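Side-chain contact in alcohol dehydrogenase IV (Corynebacterium glutamicum, PDB 3IV7), which probably acts as an NAD-dependent maleylacetate reductase or alcohol dehydrogenase of the metal-binding, iron-containing alcohol dehydrogenase family: residues A[335-338]-A[339-343]. Residues are numbered along the deposited sequence; the frame is centred on the assembly and turned at random.
Sequences RPVT and RENLS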
loop_
_atom_site.group_PDB
_atom_site.type_symbol
_atom_site.label_atom_id
_atom_site.label_comp_id
_atom_site.label_asym_id
_atom_site.label_seq_id
_atom_site.Cartn_x
_atom_site.Cartn_y
_atom_site.Cartn_z
ATOM N N ARG A 335 -5.644 -14.184 22.127
ATOM C CA ARG A 335 -5.786 -14.904 23.414
ATOM C C ARG A 335 -6.405 -13.944 24.423
ATOM O O ARG A 335 -5.954 -12.819 24.544
ATOM C CB ARG A 335 -4.400 -15.339 23.896
ATOM C CG ARG A 335 -4.352 -16.261 25.144
ATOM C CD ARG A 335 -2.945 -16.760 25.287
ATOM N NE ARG A 335 -2.747 -17.695 26.368
ATOM C CZ ARG A 335 -1.579 -18.269 26.650
ATOM N NH1 ARG A 335 -0.492 -17.967 25.938
ATOM N NH2 ARG A 335 -1.484 -19.140 27.657
ATOM N N PRO A 336 -7.463 -14.376 25.139
ATOM C CA PRO A 336 -8.071 -13.432 26.095
ATOM C C PRO A 336 -7.081 -13.029 27.201
ATOM O O PRO A 336 -6.446 -13.878 27.797
ATOM C CB PRO A 336 -9.255 -14.221 26.678
ATOM C CG PRO A 336 -9.166 -15.636 26.074
ATOM C CD PRO A 336 -7.838 -15.769 25.431
ATOM N N VAL A 337 -6.972 -11.739 27.453
ATOM C CA VAL A 337 -6.000 -11.235 28.370
ATOM C C VAL A 337 -6.616 -11.033 29.747
ATOM O O VAL A 337 -7.619 -10.350 29.888
ATOM C CB VAL A 337 -5.436 -9.923 27.883
ATOM C CG1 VAL A 337 -4.382 -9.387 28.875
ATOM C CG2 VAL A 337 -4.826 -10.104 26.478
ATOM N N THR A 338 -6.009 -11.645 30.750
ATOM C CA THR A 338 -6.452 -11.487 32.130
ATOM C C THR A 338 -5.383 -10.778 32.948
ATOM O O THR A 338 -4.255 -10.540 32.481
ATOM C CB THR A 338 -6.754 -12.840 32.776
ATOM O OG1 THR A 338 -5.566 -13.628 32.812
ATOM C CG2 THR A 338 -7.820 -13.576 31.988
ATOM N N ARG A 339 -5.756 -10.393 34.149
ATOM C CA ARG A 339 -4.837 -9.772 35.041
ATOM C C ARG A 339 -3.689 -10.758 35.347
ATOM O O ARG A 339 -2.530 -10.372 35.306
ATOM C CB ARG A 339 -5.548 -9.329 36.307
ATOM C CG ARG A 339 -4.641 -8.757 37.340
ATOM C CD ARG A 339 -5.430 -8.137 38.489
ATOM N NE ARG A 339 -5.971 -6.831 38.137
ATOM C CZ ARG A 339 -5.249 -5.704 38.063
ATOM N NH1 ARG A 339 -3.920 -5.711 38.273
ATOM N NH2 ARG A 339 -5.850 -4.562 37.753
ATOM N N GLU A 340 -4.015 -12.046 35.528
ATOM C CA GLU A 340 -2.987 -13.062 35.825
ATOM C C GLU A 340 -2.048 -13.325 34.635
ATOM O O GLU A 340 -0.828 -13.335 34.806
ATOM C CB GLU A 340 -3.599 -14.405 36.272
ATOM C CG GLU A 340 -4.428 -14.360 37.541
ATOM C CD GLU A 340 -5.829 -13.821 37.320
ATOM O OE1 GLU A 340 -6.141 -13.392 36.181
ATOM O OE2 GLU A 340 -6.614 -13.821 38.276
ATOM N N ASN A 341 -2.593 -13.531 33.432
ATOM C CA ASN A 341 -1.725 -13.907 32.337
ATOM C C ASN A 341 -0.911 -12.747 31.773
ATOM O O ASN A 341 0.197 -12.962 31.300
ATOM C CB ASN A 341 -2.419 -14.789 31.257
ATOM C CG ASN A 341 -3.478 -14.056 30.449
ATOM O OD1 ASN A 341 -3.501 -12.841 30.369
ATOM N ND2 ASN A 341 -4.376 -14.835 29.830
ATOM N N LEU A 342 -1.427 -11.519 31.881
ATOM C CA LEU A 342 -0.646 -10.349 31.524
ATOM C C LEU A 342 0.470 -10.154 32.560
ATOM O O LEU A 342 1.578 -9.789 32.208
ATOM C CB LEU A 342 -1.516 -9.098 31.421
ATOM C CG LEU A 342 -0.879 -7.833 30.856
ATOM C CD1 LEU A 342 -0.236 -8.046 29.443
ATOM C CD2 LEU A 342 -1.932 -6.700 30.794
ATOM N N SER A 343 0.170 -10.401 33.832
ATOM C CA SER A 343 1.213 -10.368 34.869
ATOM C C SER A 343 2.294 -11.406 34.562
ATOM O O SER A 343 3.463 -11.123 34.690
ATOM C CB SER A 343 0.628 -10.612 36.263
ATOM O OG SER A 343 -0.176 -9.524 36.658
#
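Thr338 and Asn341 bond to each other in both directions. Asn341 N donates to Thr338 OG1 at 3.0 Å, nearly straight at 167°. Thr338 N in turn donates to Asn341 OD1 at 2.8 Å. This second donor stands 41° out of the amide's carbonyl plane, above its face and not on a lone pair. Asn341 gets there with CG lying between its own backbone N and carbonyl carbon (chi1 69°), which brings the amide back beside the N-cap residue and the loop before it. The other end of that amide is held in plane: ND2 reaches Pro336 O at 3.1 Å, in the amide plane, so the two bonds together fix the flip of the group and tie it to the incoming loop. A weak bond joins Thr338 OG1 to Glu340 OE1 at 3.4 Å.

The reciprocal Thr338-Asn341 pair is a capping box, with Thr338 as N-cap of helix 339-351, the last helix of the all-helical C-terminal part. Among the backbone bonds, Leu342 N to Thr338 O (3.1 Å) begins the helical pattern; one residue on, Arg339 O accepts from both Ser343 N and Ser343 OG, which approach from opposite faces of its plane.

The apolar contact sets Val337 CG1 against Leu342 CB at 3.8 Å, with CD2 of the same leucine a little farther off. Val337 also touches Leu326 of helix 318-326 and Phe270 of helix 256-271. Arg339 bends at chi3 and its NH2 forms a salt bridge with Asp323 OD1 on helix 318-326.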